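Local coordinates for aldo-keto reductase AKR2E4 (Bombyx mori, PDB 3WCZ), which reduces 3-dehydroecdysone with NADPH as hydride donor and may thereby help to regulate molting in the silkworm, at residues L21-R25 / V37-V41; R50-A56 / E81-K87; Y42-E46 / A71-V77. All blocks are in the same frame, centred on the assembly; numbering follows the deposited sequence.

Interaction 1: residues L21-R25 / V37-V41; sequences LGTGR and VRQAV. With NAP (NADP nicotinamide-adenine-dinucleotide phosphate), chain B.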
loop_
_atom_site.group_PDB
_atom_site.type_symbol
_atom_site.label_atom_id
_atom_site.label_comp_id
_atom_site.label_asym_id
_atom_site.label_seq_id
_atom_site.Cartn_x
_atom_site.Cartn_y
_atom_site.Cartn_z
ATOM N N LEU A 21 -2.832 2.459 -7.050
ATOM C CA LEU A 21 -4.216 2.743 -6.678
ATOM C C LEU A 21 -4.617 1.958 -5.439
ATOM O O LEU A 21 -4.512 0.732 -5.428
ATOM C CB LEU A 21 -5.171 2.400 -7.810
ATOM C CG LEU A 21 -6.652 2.660 -7.479
ATOM C CD1 LEU A 21 -6.965 4.166 -7.440
ATOM C CD2 LEU A 21 -7.581 1.971 -8.436
ATOM N N GLY A 22 -5.071 2.645 -4.404
ATOM C CA GLY A 22 -5.622 1.959 -3.257
ATOM C C GLY A 22 -7.047 1.499 -3.463
ATOM O O GLY A 22 -7.866 2.223 -4.040
ATOM N N THR A 23 -7.337 0.287 -3.002
ATOM C CA THR A 23 -8.686 -0.278 -3.100
ATOM C C THR A 23 -9.228 -0.713 -1.759
ATOM O O THR A 23 -10.232 -1.438 -1.701
ATOM C CB THR A 23 -8.755 -1.434 -4.115
ATOM O OG1 THR A 23 -8.010 -2.573 -3.651
ATOM C CG2 THR A 23 -8.236 -1.005 -5.499
ATOM N N GLY A 24 -8.627 -0.261 -0.674
ATOM C CA GLY A 24 -9.242 -0.447 0.629
ATOM C C GLY A 24 -10.469 0.437 0.729
ATOM O O GLY A 24 -10.583 1.486 0.050
ATOM N N ARG A 25 -11.401 0.038 1.593
ATOM C CA ARG A 25 -12.704 0.672 1.665
ATOM C C ARG A 25 -12.920 1.464 2.946
ATOM O O ARG A 25 -14.060 1.862 3.234
ATOM C CB ARG A 25 -13.794 -0.392 1.588
ATOM C CG ARG A 25 -13.650 -1.334 0.415
ATOM C CD ARG A 25 -13.821 -0.579 -0.851
ATOM N NE ARG A 25 -15.214 -0.179 -1.064
ATOM C CZ ARG A 25 -15.594 0.939 -1.684
ATOM N NH1 ARG A 25 -14.682 1.832 -2.150
ATOM N NH2 ARG A 25 -16.904 1.175 -1.815
ATOM N N VAL A 37 -15.232 0.224 -7.053
ATOM C CA VAL A 37 -13.847 -0.222 -7.072
ATOM C C VAL A 37 -13.494 -0.757 -8.452
ATOM O O VAL A 37 -12.409 -0.498 -8.951
ATOM C CB VAL A 37 -13.610 -1.292 -5.980
ATOM C CG1 VAL A 37 -12.227 -1.901 -6.115
ATOM C CG2 VAL A 37 -13.805 -0.689 -4.580
ATOM N N ARG A 38 -14.381 -1.521 -9.085
ATOM C CA ARG A 38 -14.162 -1.984 -10.441
ATOM C C ARG A 38 -13.968 -0.789 -11.357
ATOM O O ARG A 38 -13.000 -0.714 -12.128
ATOM C CB ARG A 38 -15.348 -2.835 -10.930
ATOM C CG ARG A 38 -15.291 -3.168 -12.407
ATOM C CD ARG A 38 -16.659 -3.641 -12.972
ATOM N NE ARG A 38 -17.648 -2.578 -12.809
ATOM C CZ ARG A 38 -17.658 -1.471 -13.530
ATOM N NH1 ARG A 38 -16.815 -1.303 -14.534
ATOM N NH2 ARG A 38 -18.532 -0.523 -13.248
ATOM N N GLN A 39 -14.856 0.196 -11.243
ATOM C CA GLN A 39 -14.759 1.381 -12.083
ATOM C C GLN A 39 -13.476 2.163 -11.809
ATOM O O GLN A 39 -12.842 2.660 -12.743
ATOM C CB GLN A 39 -15.992 2.263 -11.851
ATOM C CG GLN A 39 -16.082 3.461 -12.801
ATOM C CD GLN A 39 -16.206 3.021 -14.249
ATOM O OE1 GLN A 39 -17.143 2.300 -14.603
ATOM N NE2 GLN A 39 -15.244 3.400 -15.085
ATOM N N ALA A 40 -13.094 2.276 -10.535
ATOM C CA ALA A 40 -11.877 3.007 -10.173
ATOM C C ALA A 40 -10.635 2.342 -10.761
ATOM O O ALA A 40 -9.739 3.012 -11.251
ATOM C CB ALA A 40 -11.748 3.080 -8.679
ATOM N N VAL A 41 -10.570 1.016 -10.673
ATOM C CA VAL A 41 -9.448 0.278 -11.261
ATOM C C VAL A 41 -9.356 0.532 -12.757
ATOM O O VAL A 41 -8.268 0.803 -13.298
ATOM C CB VAL A 41 -9.554 -1.224 -10.943
ATOM C CG1 VAL A 41 -8.606 -2.060 -11.810
ATOM C CG2 VAL A 41 -9.247 -1.436 -9.475
HETATM P PA NAP B . -6.162 7.556 1.425
HETATM O O1A NAP B . -5.694 7.254 0.063
HETATM O O2A NAP B . -5.273 7.911 2.514
HETATM O O5B NAP B . -7.358 8.558 1.454
HETATM C C5B NAP B . -8.467 8.390 0.623
HETATM C C4B NAP B . -9.486 9.516 0.712
HETATM O O4B NAP B . -8.942 10.702 0.102
HETATM C C3B NAP B . -10.803 9.265 0.084
HETATM O O3B NAP B . -11.774 9.863 0.909
HETATM C C2B NAP B . -10.686 9.930 -1.202
HETATM O O2B NAP B . -11.920 10.314 -1.775
HETATM C C1B NAP B . -9.833 11.133 -0.898
HETATM N N9A NAP B . -9.011 11.642 -1.976
HETATM C C8A NAP B . -8.315 10.893 -2.856
HETATM N N7A NAP B . -7.569 11.643 -3.641
HETATM C C5A NAP B . -7.779 12.948 -3.279
HETATM C C6A NAP B . -7.277 14.168 -3.741
HETATM N N6A NAP B . -6.384 14.298 -4.809
HETATM N N1A NAP B . -7.723 15.275 -3.121
HETATM C C2A NAP B . -8.582 15.200 -2.105
HETATM N N3A NAP B . -9.076 14.046 -1.626
HETATM C C4A NAP B . -8.658 12.914 -2.212
HETATM O O3 NAP B . -7.008 6.252 1.884
HETATM P PN NAP B . -6.769 4.838 2.579
HETATM O O1N NAP B . -7.776 3.939 1.961
HETATM O O2N NAP B . -6.781 5.045 4.052
HETATM O O5D NAP B . -5.298 4.372 2.197
HETATM C C5D NAP B . -4.938 4.149 0.875
HETATM C C4D NAP B . -4.728 2.681 0.484
HETATM O O4D NAP B . -3.647 2.107 1.196
HETATM C C3D NAP B . -5.873 1.774 0.802
HETATM O O3D NAP B . -6.984 1.976 -0.047
HETATM C C2D NAP B . -5.247 0.472 0.716
HETATM O O2D NAP B . -5.017 0.114 -0.617
HETATM C C1D NAP B . -3.946 0.729 1.445
HETATM N N1N NAP B . -3.894 0.496 2.894
HETATM C C2N NAP B . -3.224 -0.563 3.383
HETATM C C3N NAP B . -3.162 -0.771 4.738
HETATM C C7N NAP B . -2.363 -1.931 5.198
HETATM O O7N NAP B . -1.458 -2.447 4.499
HETATM N N7N NAP B . -2.559 -2.319 6.475
HETATM C C4N NAP B . -3.851 0.064 5.637
HETATM C C5N NAP B . -4.533 1.176 5.123
HETATM C C6N NAP B . -4.525 1.349 3.745
HETATM P P2B NAP B . -12.361 9.871 -3.250
HETATM O O1X NAP B . -13.783 10.449 -3.380
HETATM O O2X NAP B . -11.454 10.515 -4.206
HETATM O O3X NAP B . -12.334 8.363 -3.292
#
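Val37 splays its two methyls between Thr23 and Arg25. CG2 lies under one face of the Arg25 guanidinium, displaced toward its rim, with Arg25 NH1 3.6 Å from Val37 CG2. The arginine gets there by folding back on itself: chi2 (-65°) and chi3 (-72°) both bend, which brings CD and NE over the same methyl. CG1 goes the other way and meets Thr23 CB at 4.0 Å, the two side chains crossing at about a right angle. One helical turn on, Val41 CG2 fills the corner between Thr23 CG2 and Leu21 CD2, the latter 3.9 Å from Val41 CG2. That same leucine methyl also rests on the backbone of Ala40, with Leu21 CD2 3.7 Å from Ala40 O. No hydrogen bond crosses between the segments; the contact is van der Waals packing, mostly between apolar groups and nearly all of it buried.

This is the first beta-alpha unit of the TIM barrel, strand 21-22 with helix 35-46 laid on its outer side, and the NADP-binding residues start at Gly22, the last of the strand, and run on into the loop. The backbone faces the cofactor here: Gly24 N donates to NAP O3D at 2.8 Å, while Thr23 N makes a weaker bond to NAP O2D at 3.3 Å. Gly22 CA comes within 3.3 Å of NAP O2D, so the ribose lies directly against the glycine backbone. Farther out, Thr23 OG1 is hydrogen-bonded to Asp53 O on the neighbouring strand, which helps to set the rotation of the threonine, and Glu36 holds Arg25 NH1 in a salt bridge.

Interaction 2: residues R50-A56 / E81-K87; sequences RHIDTAA and ELFVTTK. With NAP (NADP nicotinamide-adenine-dinucleotide phosphate), chain B.
Strands 51-53 and 83-88 are adjacent parallel staves of the TIM barrel, and their C-terminal ends carry Asp53 and Lys87 into the NADP pocket. Parallel pairing runs through His51-Phe83, Ile52-Val84 and Asp53-Thr85, with Phe83 N to Arg50 O at 2.7 Å the shortest of its backbone bonds. His51, Asp53, Phe83 and Thr85 share one face of the sheet, whereas Ile52 and Val84 take the other, where helix 61-73 packs on them. Phe83 presents an edge to the face of His51, ring planes 61° apart, and CD1 sits over the imidazole toward its rim. The histidine is pinned at both nitrogens: NE2 is hydrogen-bonded to Thr85 OG1 at 2.9 Å, and ND1 to Pro17 O.

At the cofactor end, Lys87 stays extended until its last torsion, chi4 76°, turns NZ onto Asp53. Lys87 NZ and Asp53 OD2 form a salt bridge, 2.7 Å apart, on the syn side of the oxygen and somewhat out of the carboxylate plane; Asp53 OD2 also accepts NAP O2D at 2.7 Å. Lys87 NZ further bonds Tyr58 OH, the probable proton donor, consistent with the Asp-Tyr-Lys part of the catalytic tetrad of aldo-keto reductases. NZ also grips the backbone, reaching Thr54 O at 2.9 Å from above the carbonyl plane, 56° out of it.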
loop_
_atom_site.group_PDB
_atom_site.type_symbol
_atom_site.label_atom_id
_atom_site.label_comp_id
_atom_site.label_asym_id
_atom_site.label_seq_id
_atom_site.Cartn_x
_atom_site.Cartn_y
_atom_site.Cartn_z
ATOM N N ARG A 50 -0.395 1.583 -13.460
ATOM C CA ARG A 50 -0.034 0.214 -13.765
ATOM C C ARG A 50 0.167 -0.577 -12.480
ATOM O O ARG A 50 0.737 -1.671 -12.527
ATOM C CB ARG A 50 1.253 0.178 -14.594
ATOM C CG ARG A 50 1.120 0.837 -15.984
ATOM C CD ARG A 50 0.123 0.106 -16.863
ATOM N NE ARG A 50 0.006 0.685 -18.204
ATOM C CZ ARG A 50 -0.954 1.519 -18.577
ATOM N NH1 ARG A 50 -1.868 1.928 -17.712
ATOM N NH2 ARG A 50 -0.993 1.955 -19.844
ATOM N N HIS A 51 -0.210 -0.044 -11.338
ATOM C CA HIS A 51 -0.055 -0.738 -10.058
ATOM C C HIS A 51 -1.340 -0.568 -9.261
ATOM O O HIS A 51 -1.795 0.556 -9.069
ATOM C CB HIS A 51 1.175 -0.161 -9.314
ATOM C CG HIS A 51 1.526 -0.826 -8.006
ATOM N ND1 HIS A 51 2.613 -0.419 -7.268
ATOM C CD2 HIS A 51 0.959 -1.825 -7.285
ATOM C CE1 HIS A 51 2.704 -1.127 -6.161
ATOM N NE2 HIS A 51 1.718 -2.003 -6.150
ATOM N N ILE A 52 -1.928 -1.698 -8.839
ATOM C CA ILE A 52 -3.145 -1.719 -8.026
ATOM C C ILE A 52 -2.817 -2.425 -6.721
ATOM O O ILE A 52 -2.216 -3.500 -6.771
ATOM C CB ILE A 52 -4.305 -2.478 -8.696
ATOM C CG1 ILE A 52 -4.515 -2.042 -10.154
ATOM C CG2 ILE A 52 -5.564 -2.324 -7.866
ATOM C CD1 ILE A 52 -4.947 -0.607 -10.369
ATOM N N ASP A 53 -3.209 -1.838 -5.587
ATOM C CA ASP A 53 -3.040 -2.426 -4.250
ATOM C C ASP A 53 -4.398 -2.885 -3.735
ATOM O O ASP A 53 -5.332 -2.079 -3.675
ATOM C CB ASP A 53 -2.452 -1.410 -3.253
ATOM C CG ASP A 53 -2.248 -2.011 -1.889
ATOM O OD1 ASP A 53 -1.225 -2.696 -1.712
ATOM O OD2 ASP A 53 -3.099 -1.815 -0.993
ATOM N N THR A 54 -4.514 -4.168 -3.401
ATOM C CA THR A 54 -5.718 -4.722 -2.820
ATOM C C THR A 54 -5.348 -5.698 -1.716
ATOM O O THR A 54 -4.203 -5.757 -1.285
ATOM C CB THR A 54 -6.620 -5.332 -3.934
ATOM O OG1 THR A 54 -7.926 -5.639 -3.419
ATOM C CG2 THR A 54 -6.055 -6.576 -4.539
ATOM N N ALA A 55 -6.343 -6.443 -1.226
ATOM C CA ALA A 55 -6.133 -7.364 -0.104
ATOM C C ALA A 55 -7.309 -8.297 0.003
ATOM O O ALA A 55 -8.446 -7.921 -0.299
ATOM C CB ALA A 55 -5.970 -6.621 1.193
ATOM N N ALA A 56 -7.046 -9.527 0.439
ATOM C CA ALA A 56 -8.136 -10.465 0.693
ATOM C C ALA A 56 -9.178 -9.858 1.641
ATOM O O ALA A 56 -10.402 -9.963 1.415
ATOM C CB ALA A 56 -7.577 -11.771 1.259
ATOM N N GLU A 81 1.957 -5.849 -18.390
ATOM C CA GLU A 81 2.145 -4.435 -18.128
ATOM C C GLU A 81 1.599 -3.989 -16.780
ATOM O O GLU A 81 1.873 -2.867 -16.345
ATOM C CB GLU A 81 1.492 -3.623 -19.249
ATOM C CG GLU A 81 2.253 -3.740 -20.557
ATOM C CD GLU A 81 1.555 -3.135 -21.756
ATOM O OE1 GLU A 81 0.327 -2.957 -21.777
ATOM O OE2 GLU A 81 2.293 -2.854 -22.737
ATOM N N LEU A 82 0.778 -4.826 -16.134
ATOM C CA LEU A 82 0.195 -4.489 -14.840
ATOM C C LEU A 82 0.982 -5.100 -13.704
ATOM O O LEU A 82 1.495 -6.199 -13.831
ATOM C CB LEU A 82 -1.239 -4.977 -14.744
ATOM C CG LEU A 82 -2.258 -4.323 -15.634
ATOM C CD1 LEU A 82 -3.606 -5.040 -15.514
ATOM C CD2 LEU A 82 -2.391 -2.861 -15.263
ATOM N N PHE A 83 1.018 -4.396 -12.585
ATOM C CA PHE A 83 1.604 -4.848 -11.335
ATOM C C PHE A 83 0.479 -4.905 -10.309
ATOM O O PHE A 83 -0.058 -3.865 -9.940
ATOM C CB PHE A 83 2.697 -3.864 -10.900
ATOM C CG PHE A 83 3.589 -4.378 -9.819
ATOM C CD1 PHE A 83 3.140 -4.474 -8.513
ATOM C CD2 PHE A 83 4.872 -4.821 -10.104
ATOM C CE1 PHE A 83 3.980 -4.980 -7.508
ATOM C CE2 PHE A 83 5.680 -5.334 -9.113
ATOM C CZ PHE A 83 5.238 -5.423 -7.823
ATOM N N VAL A 84 0.095 -6.100 -9.881
ATOM C CA VAL A 84 -0.991 -6.266 -8.940
ATOM C C VAL A 84 -0.393 -6.745 -7.624
ATOM O O VAL A 84 0.343 -7.736 -7.582
ATOM C CB VAL A 84 -2.046 -7.240 -9.479
ATOM C CG1 VAL A 84 -3.288 -7.194 -8.587
ATOM C CG2 VAL A 84 -2.436 -6.879 -10.883
ATOM N N THR A 85 -0.784 -6.074 -6.556
ATOM C CA THR A 85 -0.385 -6.360 -5.190
ATOM C C THR A 85 -1.598 -6.801 -4.387
ATOM O O THR A 85 -2.616 -6.116 -4.384
ATOM C CB THR A 85 0.221 -5.113 -4.527
ATOM O OG1 THR A 85 1.405 -4.767 -5.230
ATOM C CG2 THR A 85 0.575 -5.334 -3.076
ATOM N N THR A 86 -1.509 -7.939 -3.693
ATOM C CA THR A 86 -2.530 -8.315 -2.725
ATOM C C THR A 86 -1.852 -8.860 -1.468
ATOM O O THR A 86 -0.618 -8.897 -1.380
ATOM C CB THR A 86 -3.618 -9.219 -3.299
ATOM O OG1 THR A 86 -4.722 -9.154 -2.398
ATOM C CG2 THR A 86 -3.143 -10.649 -3.527
ATOM N N LYS A 87 -2.680 -9.229 -0.482
ATOM C CA LYS A 87 -2.201 -9.449 0.882
ATOM C C LYS A 87 -2.874 -10.653 1.521
ATOM O O LYS A 87 -4.091 -10.877 1.371
ATOM C CB LYS A 87 -2.434 -8.202 1.755
ATOM C CG LYS A 87 -2.099 -6.881 1.087
ATOM C CD LYS A 87 -2.099 -5.715 2.052
ATOM C CE LYS A 87 -1.929 -4.383 1.376
ATOM N NZ LYS A 87 -3.152 -3.911 0.700
HETATM P PA NAP B . -6.162 7.556 1.425
HETATM O O1A NAP B . -5.694 7.254 0.063
HETATM O O2A NAP B . -5.273 7.911 2.514
HETATM O O5B NAP B . -7.358 8.558 1.454
HETATM C C5B NAP B . -8.467 8.390 0.623
HETATM C C4B NAP B . -9.486 9.516 0.712
HETATM O O4B NAP B . -8.942 10.702 0.102
HETATM C C3B NAP B . -10.803 9.265 0.084
HETATM O O3B NAP B . -11.774 9.863 0.909
HETATM C C2B NAP B . -10.686 9.930 -1.202
HETATM O O2B NAP B . -11.920 10.314 -1.775
HETATM C C1B NAP B . -9.833 11.133 -0.898
HETATM N N9A NAP B . -9.011 11.642 -1.976
HETATM C C8A NAP B . -8.315 10.893 -2.856
HETATM N N7A NAP B . -7.569 11.643 -3.641
HETATM C C5A NAP B . -7.779 12.948 -3.279
HETATM C C6A NAP B . -7.277 14.168 -3.741
HETATM N N6A NAP B . -6.384 14.298 -4.809
HETATM N N1A NAP B . -7.723 15.275 -3.121
HETATM C C2A NAP B . -8.582 15.200 -2.105
HETATM N N3A NAP B . -9.076 14.046 -1.626
HETATM C C4A NAP B . -8.658 12.914 -2.212
HETATM O O3 NAP B . -7.008 6.252 1.884
HETATM P PN NAP B . -6.769 4.838 2.579
HETATM O O1N NAP B . -7.776 3.939 1.961
HETATM O O2N NAP B . -6.781 5.045 4.052
HETATM O O5D NAP B . -5.298 4.372 2.197
HETATM C C5D NAP B . -4.938 4.149 0.875
HETATM C C4D NAP B . -4.728 2.681 0.484
HETATM O O4D NAP B . -3.647 2.107 1.196
HETATM C C3D NAP B . -5.873 1.774 0.802
HETATM O O3D NAP B . -6.984 1.976 -0.047
HETATM C C2D NAP B . -5.247 0.472 0.716
HETATM O O2D NAP B . -5.017 0.114 -0.617
HETATM C C1D NAP B . -3.946 0.729 1.445
HETATM N N1N NAP B . -3.894 0.496 2.894
HETATM C C2N NAP B . -3.224 -0.563 3.383
HETATM C C3N NAP B . -3.162 -0.771 4.738
HETATM C C7N NAP B . -2.363 -1.931 5.198
HETATM O O7N NAP B . -1.458 -2.447 4.499
HETATM N N7N NAP B . -2.559 -2.319 6.475
HETATM C C4N NAP B . -3.851 0.064 5.637
HETATM C C5N NAP B . -4.533 1.176 5.123
HETATM C C6N NAP B . -4.525 1.349 3.745
HETATM P P2B NAP B . -12.361 9.871 -3.250
HETATM O O1X NAP B . -13.783 10.449 -3.380
HETATM O O2X NAP B . -11.454 10.515 -4.206
HETATM O O3X NAP B . -12.334 8.363 -3.292
HETATM O O HOH W 1 0.106 0.300 -21.987
#

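Interaction 3: residues Y42-E46 / A71-V77; sequences YWAIE and AIANGLV
Ile45 and Ala71 make the tight, inward part of this contact between neighbouring barrel helices, 35-46 and 61-73. Ile45 CD1 presses on Ala71 CB at 3.7 Å, and CG2 meets Val77 CG1 at 3.6 Å, crossing that side chain at about a right angle. With chi1 at -64° CG1 lies beside the backbone N, which leaves CG2 anti to it, reaching Val77 while still touching Ala71 CB. The chain turns at Gly75, whose positive phi closes a Schellman motif on helix 61-73 and brings Leu76 and Val77 back toward helix 35-46.

Packing stays close on the partly exposed side, where Leu76 CD1 makes a CH-pi contact over the Tyr42 ring, 4.0 Å from its centroid, and the ring edge lies against Ala71 N. The looser, solvent-facing margin belongs to Glu46, whose CB Leu76 CD1 brushes, and to Asn74. Asn74 ND2 donates to Tyr42 OH at 2.9 Å in a nearly straight bond, 177°, with the oxygen in the amide plane and the ring turned 82° from it. With the phenol oxygen as acceptor, this bond fixes the direction of the exposed amide, whereas the methyl over the ring adds undirected packing.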
loop_
_atom_site.group_PDB
_atom_site.type_symbol
_atom_site.label_atom_id
_atom_site.label_comp_id
_atom_site.label_asym_id
_atom_site.label_seq_id
_atom_site.Cartn_x
_atom_site.Cartn_y
_atom_site.Cartn_z
ATOM N N TYR A 42 -10.494 0.460 -13.434
ATOM C CA TYR A 42 -10.518 0.754 -14.861
ATOM C C TYR A 42 -10.051 2.175 -15.176
ATOM O O TYR A 42 -9.193 2.391 -16.017
ATOM C CB TYR A 42 -11.914 0.510 -15.431
ATOM C CG TYR A 42 -11.942 0.608 -16.932
ATOM C CD1 TYR A 42 -11.719 -0.514 -17.712
ATOM C CD2 TYR A 42 -12.126 1.836 -17.568
ATOM C CE1 TYR A 42 -11.702 -0.438 -19.092
ATOM C CE2 TYR A 42 -12.116 1.922 -18.942
ATOM C CZ TYR A 42 -11.920 0.775 -19.696
ATOM O OH TYR A 42 -11.908 0.837 -21.075
ATOM N N TRP A 43 -10.624 3.153 -14.480
ATOM C CA TRP A 43 -10.243 4.532 -14.697
ATOM C C TRP A 43 -8.746 4.776 -14.424
ATOM O O TRP A 43 -8.079 5.551 -15.111
ATOM C CB TRP A 43 -11.065 5.447 -13.802
ATOM C CG TRP A 43 -12.408 5.803 -14.329
ATOM C CD1 TRP A 43 -12.801 5.811 -15.636
ATOM C CD2 TRP A 43 -13.527 6.264 -13.555
ATOM N NE1 TRP A 43 -14.103 6.265 -15.729
ATOM C CE2 TRP A 43 -14.571 6.541 -14.471
ATOM C CE3 TRP A 43 -13.754 6.456 -12.191
ATOM C CZ2 TRP A 43 -15.823 6.993 -14.060
ATOM C CZ3 TRP A 43 -15.005 6.922 -11.784
ATOM C CH2 TRP A 43 -16.017 7.180 -12.716
ATOM N N ALA A 44 -8.232 4.140 -13.370
ATOM C CA ALA A 44 -6.824 4.297 -13.018
ATOM C C ALA A 44 -5.950 3.791 -14.146
ATOM O O ALA A 44 -5.033 4.472 -14.589
ATOM C CB ALA A 44 -6.510 3.583 -11.719
ATOM N N ILE A 45 -6.226 2.587 -14.628
ATOM C CA ILE A 45 -5.436 2.062 -15.735
ATOM C C ILE A 45 -5.547 2.958 -16.970
ATOM O O ILE A 45 -4.554 3.228 -17.630
ATOM C CB ILE A 45 -5.842 0.607 -16.037
ATOM C CG1 ILE A 45 -5.513 -0.289 -14.827
ATOM C CG2 ILE A 45 -5.160 0.095 -17.305
ATOM C CD1 ILE A 45 -6.101 -1.687 -14.899
ATOM N N GLU A 46 -6.743 3.449 -17.243
ATOM C CA GLU A 46 -6.965 4.334 -18.368
ATOM C C GLU A 46 -6.125 5.607 -18.216
ATOM O O GLU A 46 -5.603 6.147 -19.205
ATOM C CB GLU A 46 -8.459 4.662 -18.481
ATOM C CG GLU A 46 -8.783 5.565 -19.664
ATOM C CD GLU A 46 -10.185 6.156 -19.651
ATOM O OE1 GLU A 46 -10.808 6.245 -18.575
ATOM O OE2 GLU A 46 -10.649 6.552 -20.752
ATOM N N ALA A 71 -10.059 -3.689 -18.541
ATOM C CA ALA A 71 -8.964 -2.920 -19.102
ATOM C C ALA A 71 -8.195 -3.743 -20.142
ATOM O O ALA A 71 -7.776 -3.226 -21.175
ATOM C CB ALA A 71 -8.033 -2.445 -17.995
ATOM N N ILE A 72 -7.956 -5.019 -19.848
ATOM C CA ILE A 72 -7.272 -5.899 -20.775
ATOM C C ILE A 72 -8.136 -6.153 -22.020
ATOM O O ILE A 72 -7.631 -6.040 -23.148
ATOM C CB ILE A 72 -6.860 -7.202 -20.072
ATOM C CG1 ILE A 72 -5.735 -6.930 -19.072
ATOM C CG2 ILE A 72 -6.403 -8.278 -21.069
ATOM C CD1 ILE A 72 -5.398 -8.152 -18.174
ATOM N N ALA A 73 -9.411 -6.424 -21.824
ATOM C CA ALA A 73 -10.299 -6.739 -22.944
ATOM C C ALA A 73 -10.515 -5.547 -23.857
ATOM O O ALA A 73 -10.743 -5.718 -25.058
ATOM C CB ALA A 73 -11.635 -7.282 -22.447
ATOM N N ASN A 74 -10.433 -4.339 -23.307
ATOM C CA ASN A 74 -10.634 -3.139 -24.106
ATOM C C ASN A 74 -9.332 -2.637 -24.689
ATOM O O ASN A 74 -9.327 -1.607 -25.374
ATOM C CB ASN A 74 -11.294 -2.023 -23.302
ATOM C CG ASN A 74 -12.766 -2.261 -23.062
ATOM O OD1 ASN A 74 -13.367 -3.198 -23.598
ATOM N ND2 ASN A 74 -13.366 -1.401 -22.255
ATOM N N GLY A 75 -8.219 -3.325 -24.424
ATOM C CA GLY A 75 -6.941 -2.985 -25.003
ATOM C C GLY A 75 -6.151 -1.875 -24.334
ATOM O O GLY A 75 -5.205 -1.373 -24.932
ATOM N N LEU A 76 -6.495 -1.516 -23.102
ATOM C CA LEU A 76 -5.739 -0.484 -22.407
ATOM C C LEU A 76 -4.347 -0.945 -22.026
ATOM O O LEU A 76 -3.393 -0.160 -22.020
ATOM C CB LEU A 76 -6.472 -0.014 -21.149
ATOM C CG LEU A 76 -7.834 0.660 -21.288
ATOM C CD1 LEU A 76 -8.311 1.083 -19.905
ATOM C CD2 LEU A 76 -7.786 1.866 -22.211
ATOM N N VAL A 77 -4.226 -2.231 -21.694
ATOM C CA VAL A 77 -3.000 -2.815 -21.175
ATOM C C VAL A 77 -3.009 -4.305 -21.436
ATOM O O VAL A 77 -4.073 -4.887 -21.646
ATOM C CB VAL A 77 -2.833 -2.669 -19.630
ATOM C CG1 VAL A 77 -2.512 -1.237 -19.266
ATOM C CG2 VAL A 77 -4.032 -3.291 -18.855
#

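In the fold
Helix 35-46 links interactions 1 and 3: residues 37-41 pack on strand 21-22 and the next turn, 42-46, packs on the end of helix 61-73, their centres about 14 Å apart. Interaction 2, about 10 Å from the centre of interaction 1, pairs the next two barrel strands. Along the chain interaction 1 closes before the other two open, and these alternate, so strand 51-53 lies between the partners of interaction 3. Leu21 O to Asp53 N joins the first two contacts across the sheet, and Arg50 NH1 to Ile45 O joins the last two. Interactions 1 and 2 both touch NADP at the C-terminal end of the strands; interaction 3 joins the first two helices of the barrel wall, about 21 Å from the chain's centre.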